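Local structure of leucyl aminopeptidase (Trypanosoma brucei brucei, 5NTD) at residues G[280-285]-G[393-398]; G[385-390]-G[482-487]; G[162-167]-G[209-214]; G[224-229]-G[268-273]. The protein probably removes leucine and other amino-terminal residues from peptides, as a manganese-binding M17 aminopeptidase inhibited by bestatin. One frame throughout, in Å; residues are numbered along the deposited sequence.

Three of the four contacts, interactions 1, 2 and 4, lie in the catalytic domain, and interactions 1 and 4 reach the same mixed sheet, their centres 19 Å apart. Interactions 1 and 2 are neighbours, with centres 12 Å apart: V396 CG2 of the strand pair meets T386 CG2 of the helix end at 3.6 Å. L389 CD2 of interaction 2 also reaches T271 CG2 of interaction 4, at 4.1 Å. Interaction 3 joins the N-terminal part of the chain to helix 196-214, and L212 CD2 there lies 3.9 Å from I228 CD1 of interaction 4. The D214 side chain of interaction 3 is about 14 Å from bound bestatin.

Interaction 1 (G[280-285]-G[393-398])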
loop_
_atom_site.group_PDB
_atom_site.type_symbol
_atom_site.label_atom_id
_atom_site.label_comp_id
_atom_site.label_asym_id
_atom_site.label_seq_id
_atom_site.Cartn_x
_atom_site.Cartn_y
_atom_site.Cartn_z
ATOM N N PRO G 280 53.406 -1.071 -17.253
ATOM C CA PRO G 280 52.353 -1.555 -16.367
ATOM C C PRO G 280 52.036 -3.000 -16.601
ATOM O O PRO G 280 52.058 -3.466 -17.734
ATOM C CB PRO G 280 51.153 -0.679 -16.726
ATOM C CG PRO G 280 51.603 0.283 -17.784
ATOM C CD PRO G 280 52.903 -0.168 -18.308
ATOM N N VAL G 281 51.695 -3.705 -15.540
ATOM C CA VAL G 281 51.298 -5.129 -15.696
ATOM C C VAL G 281 49.943 -5.252 -16.415
ATOM O O VAL G 281 49.584 -6.295 -16.898
ATOM C CB VAL G 281 51.248 -5.919 -14.356
ATOM C CG1 VAL G 281 52.582 -5.897 -13.656
ATOM C CG2 VAL G 281 50.169 -5.394 -13.410
ATOM N N LYS G 282 49.182 -4.162 -16.386
ATOM C CA LYS G 282 47.818 -4.092 -16.910
ATOM C C LYS G 282 47.364 -2.663 -17.009
ATOM O O LYS G 282 47.774 -1.798 -16.247
ATOM C CB LYS G 282 46.834 -4.826 -15.957
ATOM C CG LYS G 282 45.659 -5.541 -16.615
ATOM C CD LYS G 282 46.169 -6.672 -17.485
ATOM C CE LYS G 282 45.574 -8.001 -17.118
ATOM N NZ LYS G 282 46.329 -9.056 -17.841
ATOM N N LYS G 283 46.452 -2.438 -17.925
ATOM C CA LYS G 283 45.718 -1.152 -17.984
ATOM C C LYS G 283 44.268 -1.366 -17.532
ATOM O O LYS G 283 43.506 -2.135 -18.147
ATOM C CB LYS G 283 45.744 -0.561 -19.386
ATOM C CG LYS G 283 47.135 -0.447 -19.973
ATOM C CD LYS G 283 47.110 0.412 -21.235
ATOM C CE LYS G 283 48.153 0.007 -22.271
ATOM N NZ LYS G 283 47.466 -0.686 -23.412
ATOM N N VAL G 284 43.904 -0.675 -16.461
ATOM C CA VAL G 284 42.609 -0.853 -15.831
ATOM C C VAL G 284 41.900 0.481 -15.726
ATOM O O VAL G 284 42.438 1.438 -15.217
ATOM C CB VAL G 284 42.728 -1.472 -14.427
ATOM C CG1 VAL G 284 41.358 -1.684 -13.824
ATOM C CG2 VAL G 284 43.457 -2.791 -14.478
ATOM N N SER G 285 40.659 0.499 -16.182
ATOM C CA SER G 285 39.751 1.656 -16.023
ATOM C C SER G 285 38.707 1.373 -14.967
ATOM O O SER G 285 37.962 0.390 -15.048
ATOM C CB SER G 285 39.063 2.016 -17.310
ATOM O OG SER G 285 39.967 2.614 -18.223
ATOM N N PRO G 393 41.573 0.376 -22.069
ATOM C CA PRO G 393 41.877 -0.507 -20.967
ATOM C C PRO G 393 41.743 -1.958 -21.327
ATOM O O PRO G 393 41.004 -2.319 -22.225
ATOM C CB PRO G 393 40.820 -0.139 -19.934
ATOM C CG PRO G 393 39.671 0.341 -20.733
ATOM C CD PRO G 393 40.305 1.095 -21.853
ATOM N N ASP G 394 42.491 -2.772 -20.601
ATOM C CA ASP G 394 42.402 -4.222 -20.703
ATOM C C ASP G 394 41.216 -4.716 -19.902
ATOM O O ASP G 394 40.648 -5.761 -20.199
ATOM C CB ASP G 394 43.667 -4.905 -20.156
ATOM C CG ASP G 394 44.935 -4.483 -20.911
ATOM O OD1 ASP G 394 44.919 -4.503 -22.165
ATOM O OD2 ASP G 394 45.915 -4.094 -20.224
ATOM N N VAL G 395 40.946 -3.999 -18.832
ATOM C CA VAL G 395 39.929 -4.380 -17.869
ATOM C C VAL G 395 39.178 -3.138 -17.465
ATOM O O VAL G 395 39.775 -2.119 -17.159
ATOM C CB VAL G 395 40.522 -5.007 -16.593
ATOM C CG1 VAL G 395 39.422 -5.378 -15.615
ATOM C CG2 VAL G 395 41.337 -6.242 -16.928
ATOM N N VAL G 396 37.857 -3.253 -17.443
ATOM C CA VAL G 396 36.984 -2.193 -16.913
ATOM C C VAL G 396 36.295 -2.728 -15.668
ATOM O O VAL G 396 35.697 -3.800 -15.696
ATOM C CB VAL G 396 35.913 -1.751 -17.889
ATOM C CG1 VAL G 396 34.957 -0.756 -17.239
ATOM C CG2 VAL G 396 36.536 -1.114 -19.095
ATOM N N ILE G 397 36.423 -1.976 -14.578
ATOM C CA ILE G 397 35.759 -2.318 -13.330
ATOM C C ILE G 397 34.835 -1.189 -12.976
ATOM O O ILE G 397 35.279 -0.045 -12.777
ATOM C CB ILE G 397 36.724 -2.517 -12.158
ATOM C CG1 ILE G 397 37.764 -3.579 -12.482
ATOM C CG2 ILE G 397 35.965 -2.918 -10.890
ATOM C CD1 ILE G 397 38.863 -3.675 -11.442
ATOM N N ASP G 398 33.549 -1.482 -12.924
ATOM C CA ASP G 398 32.614 -0.473 -12.408
ATOM C C ASP G 398 32.116 -0.946 -11.041
ATOM O O ASP G 398 31.909 -2.136 -10.825
ATOM C CB ASP G 398 31.492 -0.153 -13.392
ATOM C CG ASP G 398 30.370 -1.172 -13.365
ATOM O OD1 ASP G 398 29.619 -1.173 -12.373
ATOM O OD2 ASP G 398 30.313 -1.988 -14.303
#
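K283 and D394 join through both backbone and side chain where two parallel strands of the central catalytic-domain sheet begin to pair. The K283 N-H points at D394 OD2 (2.9 Å, 164°), meeting the carboxylate oxygen on the anti side and 27° out of the carboxylate plane. In return K283 O accepts two donors, D394 N at 2.7 Å and V395 N at 3.2 Å, so one carbonyl grips the turn that leads into strand 395-400. Aspartate suits this place because its short side chain can reach back to the neighbouring backbone; chi1 of -60° sets CG anti to its own carbonyl carbon, beside the backbone N, and the turn about chi2 brings OD2 to K283 N.

The V395 bond is the first rung of regular parallel pairing, which continues with S285 N to V395 O and I397 N to S285 O, both 2.9 Å. The side chains divide between the two faces of the sheet. V284 and V395 share one, beta-branched residues that suit strand geometry; V284 CG1 touches I397 CD1 at 4.0 Å, and helix 511-519 covers V395 and I397 through Y517. On the other face S285 and V396 lie beneath helix 374-387, which contributes A385 and T386. Small S285 leaves room for the proline ring of P393 to fold over it, while its hydroxyl is hydrogen-bonded to S336 OG. S285 OG sits 3.4 Å from P393 CB.

Interaction 2 (G[385-390]-G[482-487])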
loop_
_atom_site.group_PDB
_atom_site.type_symbol
_atom_site.label_atom_id
_atom_site.label_comp_id
_atom_site.label_asym_id
_atom_site.label_seq_id
_atom_site.Cartn_x
_atom_site.Cartn_y
_atom_site.Cartn_z
ATOM N N ALA G 385 35.352 5.751 -20.452
ATOM C CA ALA G 385 36.584 5.012 -20.125
ATOM C C ALA G 385 37.073 4.196 -21.312
ATOM O O ALA G 385 38.274 4.110 -21.541
ATOM C CB ALA G 385 36.393 4.102 -18.925
ATOM N N THR G 386 36.156 3.611 -22.037
ATOM C CA THR G 386 36.522 2.669 -23.106
ATOM C C THR G 386 36.681 3.329 -24.482
ATOM O O THR G 386 37.124 2.688 -25.428
ATOM C CB THR G 386 35.513 1.513 -23.250
ATOM O OG1 THR G 386 34.198 2.045 -23.420
ATOM C CG2 THR G 386 35.573 0.649 -22.030
ATOM N N ASN G 387 36.310 4.586 -24.582
ATOM C CA ASN G 387 36.340 5.285 -25.868
ATOM C C ASN G 387 37.079 6.611 -25.906
ATOM O O ASN G 387 37.591 6.984 -26.945
ATOM C CB ASN G 387 34.927 5.566 -26.373
ATOM C CG ASN G 387 34.868 5.717 -27.897
ATOM O OD1 ASN G 387 34.958 4.740 -28.624
ATOM N ND2 ASN G 387 34.715 6.943 -28.363
ATOM N N GLU G 388 37.120 7.325 -24.800
ATOM C CA GLU G 388 37.564 8.722 -24.815
ATOM C C GLU G 388 38.907 8.981 -24.177
ATOM O O GLU G 388 39.341 10.128 -24.079
ATOM C CB GLU G 388 36.541 9.608 -24.129
ATOM C CG GLU G 388 35.167 9.507 -24.731
ATOM C CD GLU G 388 35.086 10.077 -26.114
ATOM O OE1 GLU G 388 34.557 9.333 -26.946
ATOM O OE2 GLU G 388 35.487 11.245 -26.392
ATOM N N LEU G 389 39.559 7.941 -23.687
ATOM C CA LEU G 389 40.861 8.134 -22.981
ATOM C C LEU G 389 42.022 7.963 -23.951
ATOM O O LEU G 389 41.854 7.520 -25.075
ATOM C CB LEU G 389 41.013 7.166 -21.785
ATOM C CG LEU G 389 39.905 7.250 -20.753
ATOM C CD1 LEU G 389 40.200 6.301 -19.602
ATOM C CD2 LEU G 389 39.720 8.669 -20.224
ATOM N N SER G 390 43.197 8.332 -23.487
ATOM C CA SER G 390 44.440 8.208 -24.321
ATOM C C SER G 390 44.934 6.765 -24.443
ATOM O O SER G 390 45.823 6.494 -25.214
ATOM C CB SER G 390 45.570 9.048 -23.755
ATOM O OG SER G 390 45.772 8.692 -22.389
ATOM N N HIS G 482 26.679 -0.016 -23.278
ATOM C CA HIS G 482 27.349 1.279 -23.520
ATOM C C HIS G 482 28.888 1.232 -23.520
ATOM O O HIS G 482 29.560 2.246 -23.567
ATOM C CB HIS G 482 26.834 2.289 -22.537
ATOM C CG HIS G 482 25.359 2.423 -22.617
ATOM N ND1 HIS G 482 24.721 2.982 -23.712
ATOM C CD2 HIS G 482 24.385 1.964 -21.802
ATOM C CE1 HIS G 482 23.418 2.908 -23.536
ATOM N NE2 HIS G 482 23.186 2.303 -22.382
ATOM N N LEU G 483 29.428 0.027 -23.483
ATOM C CA LEU G 483 30.875 -0.181 -23.682
ATOM C C LEU G 483 31.200 0.147 -25.126
ATOM O O LEU G 483 30.424 -0.162 -26.031
ATOM C CB LEU G 483 31.290 -1.624 -23.399
ATOM C CG LEU G 483 31.219 -2.025 -21.916
ATOM C CD1 LEU G 483 31.263 -3.514 -21.742
ATOM C CD2 LEU G 483 32.338 -1.348 -21.132
ATOM N N SER G 484 32.322 0.813 -25.335
ATOM C CA SER G 484 32.786 1.101 -26.716
ATOM C C SER G 484 33.071 -0.184 -27.474
ATOM O O SER G 484 33.561 -1.134 -26.885
ATOM C CB SER G 484 34.055 1.937 -26.695
ATOM O OG SER G 484 34.530 2.182 -28.021
ATOM N N PRO G 485 32.758 -0.224 -28.779
ATOM C CA PRO G 485 33.206 -1.331 -29.633
ATOM C C PRO G 485 34.744 -1.503 -29.697
ATOM O O PRO G 485 35.230 -2.592 -29.920
ATOM C CB PRO G 485 32.688 -0.939 -31.010
ATOM C CG PRO G 485 31.587 0.020 -30.765
ATOM C CD PRO G 485 31.940 0.746 -29.518
ATOM N N LYS G 486 35.473 -0.424 -29.441
ATOM C CA LYS G 486 36.955 -0.465 -29.337
ATOM C C LYS G 486 37.450 -1.354 -28.193
ATOM O O LYS G 486 38.612 -1.747 -28.154
ATOM C CB LYS G 486 37.536 0.910 -29.053
ATOM C CG LYS G 486 37.346 1.936 -30.132
ATOM C CD LYS G 486 37.994 3.230 -29.631
ATOM C CE LYS G 486 37.708 4.423 -30.526
ATOM N NZ LYS G 486 38.181 5.678 -29.874
ATOM N N PHE G 487 36.573 -1.621 -27.231
ATOM C CA PHE G 487 36.944 -2.406 -26.048
ATOM C C PHE G 487 36.604 -3.861 -26.276
ATOM O O PHE G 487 35.494 -4.190 -26.648
ATOM C CB PHE G 487 36.265 -1.858 -24.807
ATOM C CG PHE G 487 36.483 -2.682 -23.578
ATOM C CD1 PHE G 487 37.666 -2.597 -22.884
ATOM C CD2 PHE G 487 35.497 -3.527 -23.116
ATOM C CE1 PHE G 487 37.863 -3.347 -21.739
ATOM C CE2 PHE G 487 35.679 -4.280 -21.982
ATOM C CZ PHE G 487 36.864 -4.195 -21.289
#
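T386 and S484 meet where the last turn of helix 374-387 receives the loop that follows helix 471-480. T386 OG1 accepts the S484 N-H (3.0 Å, 163°) and gives its own proton to V382 O one turn back in the helix, so the hydroxyl is used in both directions. Its chi1 of 54° sets OG1 between the backbone N and the carbonyl carbon, which leaves CG2 for apolar contacts: L483 CD2 lies 3.9 Å away and F487 CG 3.8 Å away, on the side where V396 of the sheet also packs.

S484 OG is likewise both donor and acceptor. It donates to N387 OD1 at 2.7 Å and accepts from K486 N at 3.1 Å, the second bond forming an ST turn inside the type I beta turn from S484 to F487. Serine suits the place because its hydroxyl is short enough to hold its own turn while bonding outward. N387 completes the chain of bonds: its ND2 donates to E388 OE1 at 2.8 Å, with the acceptor almost in the amide plane, so both ends of the amide are engaged and its flip is fixed.

The extended K486 side chain crosses N387 at about a right angle and brings NZ to N387 O at 3.3 Å, a weak bond. A positive charge beside a carbonyl at the C-terminal end of a helix should be favourable electrostatically, and E388, near but not in contact with NZ, probably adds to that attraction.

Interaction 3 (G[162-167]-G[209-214])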
loop_
_atom_site.group_PDB
_atom_site.type_symbol
_atom_site.label_atom_id
_atom_site.label_comp_id
_atom_site.label_asym_id
_atom_site.label_seq_id
_atom_site.Cartn_x
_atom_site.Cartn_y
_atom_site.Cartn_z
ATOM N N LYS G 162 34.596 3.701 16.541
ATOM C CA LYS G 162 33.940 4.964 16.233
ATOM C C LYS G 162 34.475 5.513 14.940
ATOM O O LYS G 162 35.647 5.391 14.661
ATOM C CB LYS G 162 34.101 5.951 17.376
ATOM C CG LYS G 162 33.139 5.590 18.486
ATOM C CD LYS G 162 33.314 6.174 19.869
ATOM C CE LYS G 162 32.026 6.124 20.693
ATOM N NZ LYS G 162 31.331 4.807 20.620
ATOM N N HIS G 163 33.603 6.137 14.173
ATOM C CA HIS G 163 33.947 6.607 12.839
ATOM C C HIS G 163 34.605 7.978 12.866
ATOM O O HIS G 163 34.283 8.835 13.681
ATOM C CB HIS G 163 32.717 6.662 11.923
ATOM C CG HIS G 163 32.143 5.315 11.618
ATOM N ND1 HIS G 163 31.404 5.056 10.489
ATOM C CD2 HIS G 163 32.263 4.132 12.266
ATOM C CE1 HIS G 163 31.066 3.784 10.468
ATOM N NE2 HIS G 163 31.590 3.196 11.524
ATOM N N ASN G 164 35.543 8.178 11.955
ATOM C CA ASN G 164 36.261 9.463 11.882
ATOM C C ASN G 164 35.310 10.586 11.533
ATOM O O ASN G 164 35.528 11.729 11.927
ATOM C CB ASN G 164 37.469 9.409 10.948
ATOM C CG ASN G 164 37.100 9.293 9.503
ATOM O OD1 ASN G 164 36.735 10.285 8.866
ATOM N ND2 ASN G 164 37.157 8.062 8.978
ATOM N N PHE G 165 34.265 10.265 10.779
ATOM C CA PHE G 165 33.222 11.253 10.535
ATOM C C PHE G 165 32.298 11.350 11.758
ATOM O O PHE G 165 31.694 10.381 12.168
ATOM C CB PHE G 165 32.385 10.982 9.305
ATOM C CG PHE G 165 31.334 12.015 9.117
ATOM C CD1 PHE G 165 31.628 13.223 8.489
ATOM C CD2 PHE G 165 30.070 11.848 9.700
ATOM C CE1 PHE G 165 30.678 14.214 8.377
ATOM C CE2 PHE G 165 29.114 12.852 9.597
ATOM C CZ PHE G 165 29.421 14.031 8.951
ATOM N N SER G 166 32.150 12.554 12.277
ATOM C CA SER G 166 31.209 12.822 13.364
ATOM C C SER G 166 30.735 14.269 13.410
ATOM O O SER G 166 31.458 15.193 13.052
ATOM C CB SER G 166 31.818 12.490 14.694
ATOM O OG SER G 166 30.863 12.637 15.735
ATOM N N ALA G 167 29.484 14.422 13.813
ATOM C CA ALA G 167 28.862 15.726 14.055
ATOM C C ALA G 167 28.440 15.886 15.517
ATOM O O ALA G 167 27.772 16.849 15.876
ATOM C CB ALA G 167 27.669 15.938 13.138
ATOM N N CYS G 209 37.289 6.376 2.603
ATOM C CA CYS G 209 36.112 5.832 1.916
ATOM C C CYS G 209 34.916 5.864 2.863
ATOM O O CYS G 209 33.847 6.383 2.539
ATOM C CB CYS G 209 36.377 4.431 1.446
ATOM S SG CYS G 209 35.020 3.700 0.487
ATOM N N GLN G 210 35.159 5.401 4.077
ATOM C CA GLN G 210 34.153 5.457 5.154
ATOM C C GLN G 210 33.659 6.874 5.398
ATOM O O GLN G 210 32.450 7.137 5.530
ATOM C CB GLN G 210 34.711 4.876 6.430
ATOM C CG GLN G 210 33.672 4.605 7.483
ATOM C CD GLN G 210 34.303 4.380 8.852
ATOM O OE1 GLN G 210 34.261 3.285 9.393
ATOM N NE2 GLN G 210 34.854 5.441 9.429
ATOM N N ARG G 211 34.595 7.803 5.412
ATOM C CA ARG G 211 34.289 9.222 5.700
ATOM C C ARG G 211 33.375 9.785 4.638
ATOM O O ARG G 211 32.382 10.456 4.932
ATOM C CB ARG G 211 35.579 10.033 5.773
ATOM C CG ARG G 211 35.373 11.470 6.240
ATOM C CD ARG G 211 36.696 12.225 6.423
ATOM N NE ARG G 211 36.416 13.579 6.857
ATOM C CZ ARG G 211 36.025 13.910 8.090
ATOM N NH1 ARG G 211 35.938 13.003 9.057
ATOM N NH2 ARG G 211 35.699 15.184 8.350
ATOM N N LEU G 212 33.736 9.541 3.395
ATOM C CA LEU G 212 32.995 10.083 2.248
ATOM C C LEU G 212 31.545 9.524 2.228
ATOM O O LEU G 212 30.589 10.238 1.965
ATOM C CB LEU G 212 33.696 9.780 0.937
ATOM C CG LEU G 212 35.085 10.429 0.748
ATOM C CD1 LEU G 212 35.786 9.801 -0.412
ATOM C CD2 LEU G 212 34.981 11.931 0.537
ATOM N N VAL G 213 31.435 8.241 2.523
ATOM C CA VAL G 213 30.148 7.545 2.489
ATOM C C VAL G 213 29.248 7.982 3.660
ATOM O O VAL G 213 28.091 8.336 3.469
ATOM C CB VAL G 213 30.348 6.023 2.438
ATOM C CG1 VAL G 213 29.007 5.300 2.488
ATOM C CG2 VAL G 213 31.055 5.665 1.153
ATOM N N ASP G 214 29.828 8.017 4.846
ATOM C CA ASP G 214 29.145 8.510 6.083
ATOM C C ASP G 214 28.648 9.946 5.932
ATOM O O ASP G 214 27.623 10.322 6.441
ATOM C CB ASP G 214 30.075 8.500 7.301
ATOM C CG ASP G 214 30.107 7.161 8.028
ATOM O OD1 ASP G 214 29.154 6.365 7.903
ATOM O OD2 ASP G 214 31.132 6.900 8.674
HETATM O O HOH W 1 37.393 6.016 10.741
HETATM O O HOH W 2 33.874 7.975 8.900
#
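H163 and D214 form a histidine-carboxylate hydrogen bond: ND1 donates to OD2 at 2.6 Å (167°), the oxygen lying near the ring plane and being met on its syn side. Over one ring face lies the Q210 amide, stacked with planes 6° apart and OE1 3.3 Å above the ring centre. A flat, polar glutamine suits the place, since it covers the imidazole and still offers NE2 to water. Beside this pair, R211 NH1 donates to N164 OD1 at 2.8 Å, within the guanidinium plane and on a lone pair of the carbonyl; a weak bond runs to N164 O. F165 CB packs on D214 CB at 3.9 Å, and F165 CD1 lies over one face of the guanidinium, toward its rim.

Two waters fill the second shell. Water 1 accepts from N164 N, from N164 ND2 at 2.7 Å and weakly from Q210 NE2. Water 2 accepts from F165 N and from Q210 NE2 (2.8 Å), and donates to D214 OD2 at 3.0 Å. Further out, A506 N bonds to D214 OD1, while S18 OG and Y176 O take other guanidinium protons of R211. The contact thus ties the loop after helix 150-158 to helix 196-214, and a second subunit packs on F165 through its I356 and on D214 through its H457.

Both D214 oxygens are bonded, so the carboxylate is firmly placed; its proximity would tend to stabilise a positive charge on H163, and probably to raise the basicity of the ring.

Interaction 4 (G[224-229]-G[268-273]); sequences TFTEIA and RLVTLL
T226 and R268 make the closest approach between helix 224-229 and strand 268-273, and it is a packing contact: T226 OG1 lies 3.2 Å from R268 CD, with the two side chains crossing at about a right angle. The same hydroxyl packs on V270 CG2, 3.6 Å from T226 OG1. The polar ends are used within their own surroundings. T226 OG1, placed beside its backbone N by a chi1 of -63°, is hydrogen-bonded to T222 O in the preceding turn, and R268 NH1 bonds to A266 O. Threonine therefore presents a largely satisfied hydroxyl to the aliphatic part of the arginine.

The apolar contacts are made by A229 CB, 4.5 Å from V270 CG1 and 4.3 Å from L272 CD2. Alanine suits the helix face here because its single methyl lets the strand's valine and leucine pack close to the helix backbone.

The axes of the two segments run nearly parallel (15°) at 10.0 Å, a helix laid on a sheet. Strand 268-274 lies between strands 239-244 and 334-344, antiparallel to both; V242 and L341 from them also touch T226, while F320 of helix 314-328 packs against both A229 and L272.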
loop_
_atom_site.group_PDB
_atom_site.type_symbol
_atom_site.label_atom_id
_atom_site.label_comp_id
_atom_site.label_asym_id
_atom_site.label_seq_id
_atom_site.Cartn_x
_atom_site.Cartn_y
_atom_site.Cartn_z
ATOM N N THR G 224 31.877 19.232 -3.809
ATOM C CA THR G 224 32.917 18.971 -2.794
ATOM C C THR G 224 33.683 17.671 -3.074
ATOM O O THR G 224 34.884 17.574 -2.814
ATOM C CB THR G 224 32.435 19.002 -1.361
ATOM O OG1 THR G 224 31.432 18.014 -1.167
ATOM C CG2 THR G 224 31.915 20.360 -1.036
ATOM N N PHE G 225 32.993 16.681 -3.619
ATOM C CA PHE G 225 33.656 15.412 -3.986
ATOM C C PHE G 225 34.714 15.731 -5.067
ATOM O O PHE G 225 35.850 15.273 -5.012
ATOM C CB PHE G 225 32.655 14.403 -4.501
ATOM C CG PHE G 225 33.093 12.955 -4.403
ATOM C CD1 PHE G 225 34.417 12.566 -4.353
ATOM C CD2 PHE G 225 32.115 11.957 -4.422
ATOM C CE1 PHE G 225 34.764 11.231 -4.291
ATOM C CE2 PHE G 225 32.460 10.602 -4.357
ATOM C CZ PHE G 225 33.786 10.240 -4.307
ATOM N N THR G 226 34.316 16.543 -6.023
ATOM C CA THR G 226 35.231 16.949 -7.083
ATOM C C THR G 226 36.457 17.697 -6.504
ATOM O O THR G 226 37.593 17.442 -6.903
ATOM C CB THR G 226 34.520 17.828 -8.116
ATOM O OG1 THR G 226 33.487 17.046 -8.731
ATOM C CG2 THR G 226 35.502 18.313 -9.210
ATOM N N GLU G 227 36.202 18.623 -5.606
ATOM C CA GLU G 227 37.291 19.405 -4.989
ATOM C C GLU G 227 38.234 18.507 -4.222
ATOM O O GLU G 227 39.446 18.718 -4.210
ATOM C CB GLU G 227 36.775 20.480 -4.047
ATOM C CG GLU G 227 36.191 21.668 -4.779
ATOM C CD GLU G 227 35.495 22.624 -3.812
ATOM O OE1 GLU G 227 36.129 22.977 -2.785
ATOM O OE2 GLU G 227 34.321 23.015 -4.059
ATOM N N ILE G 228 37.672 17.515 -3.562
ATOM C CA ILE G 228 38.489 16.545 -2.817
ATOM C C ILE G 228 39.417 15.786 -3.765
ATOM O O ILE G 228 40.602 15.616 -3.488
ATOM C CB ILE G 228 37.622 15.577 -2.008
ATOM C CG1 ILE G 228 37.012 16.336 -0.823
ATOM C CG2 ILE G 228 38.438 14.382 -1.504
ATOM C CD1 ILE G 228 35.788 15.665 -0.235
ATOM N N ALA G 229 38.861 15.335 -4.880
ATOM C CA ALA G 229 39.651 14.651 -5.901
ATOM C C ALA G 229 40.779 15.564 -6.441
ATOM O O ALA G 229 41.924 15.147 -6.589
ATOM C CB ALA G 229 38.777 14.188 -7.041
ATOM N N ARG G 268 29.023 16.078 -12.523
ATOM C CA ARG G 268 30.388 16.065 -13.048
ATOM C C ARG G 268 30.810 14.672 -13.403
ATOM O O ARG G 268 30.581 13.745 -12.647
ATOM C CB ARG G 268 31.364 16.648 -12.009
ATOM C CG ARG G 268 31.271 18.163 -11.890
ATOM C CD ARG G 268 31.329 18.569 -10.448
ATOM N NE ARG G 268 31.578 19.990 -10.236
ATOM C CZ ARG G 268 30.679 20.878 -9.836
ATOM N NH1 ARG G 268 29.427 20.548 -9.602
ATOM N NH2 ARG G 268 31.070 22.115 -9.599
ATOM N N LEU G 269 31.475 14.572 -14.530
ATOM C CA LEU G 269 32.245 13.390 -14.884
ATOM C C LEU G 269 33.718 13.715 -14.613
ATOM O O LEU G 269 34.350 14.494 -15.314
ATOM C CB LEU G 269 32.035 13.021 -16.327
ATOM C CG LEU G 269 32.341 11.578 -16.699
ATOM C CD1 LEU G 269 31.401 10.586 -16.043
ATOM C CD2 LEU G 269 32.262 11.435 -18.209
ATOM N N VAL G 270 34.246 13.088 -13.579
ATOM C CA VAL G 270 35.589 13.340 -13.099
ATOM C C VAL G 270 36.496 12.138 -13.380
ATOM O O VAL G 270 36.281 11.056 -12.837
ATOM C CB VAL G 270 35.603 13.625 -11.614
ATOM C CG1 VAL G 270 37.012 13.894 -11.117
ATOM C CG2 VAL G 270 34.725 14.810 -11.293
ATOM N N THR G 271 37.511 12.339 -14.208
ATOM C CA THR G 271 38.429 11.265 -14.534
ATOM C C THR G 271 39.830 11.562 -14.013
ATOM O O THR G 271 40.404 12.614 -14.273
ATOM C CB THR G 271 38.467 10.962 -16.039
ATOM O OG1 THR G 271 37.161 10.545 -16.493
ATOM C CG2 THR G 271 39.440 9.841 -16.343
ATOM N N LEU G 272 40.369 10.593 -13.299
ATOM C CA LEU G 272 41.699 10.657 -12.715
ATOM C C LEU G 272 42.612 9.653 -13.433
ATOM O O LEU G 272 42.163 8.561 -13.783
ATOM C CB LEU G 272 41.685 10.338 -11.222
ATOM C CG LEU G 272 40.532 10.970 -10.453
ATOM C CD1 LEU G 272 40.579 10.534 -8.996
ATOM C CD2 LEU G 272 40.595 12.475 -10.537
ATOM N N LEU G 273 43.872 10.049 -13.656
ATOM C CA LEU G 273 44.860 9.188 -14.353
ATOM C C LEU G 273 46.099 8.986 -13.561
ATOM O O LEU G 273 46.691 9.908 -13.053
ATOM C CB LEU G 273 45.263 9.754 -15.687
ATOM C CG LEU G 273 44.158 9.819 -16.734
ATOM C CD1 LEU G 273 44.609 10.708 -17.902
ATOM C CD2 LEU G 273 43.813 8.411 -17.235
#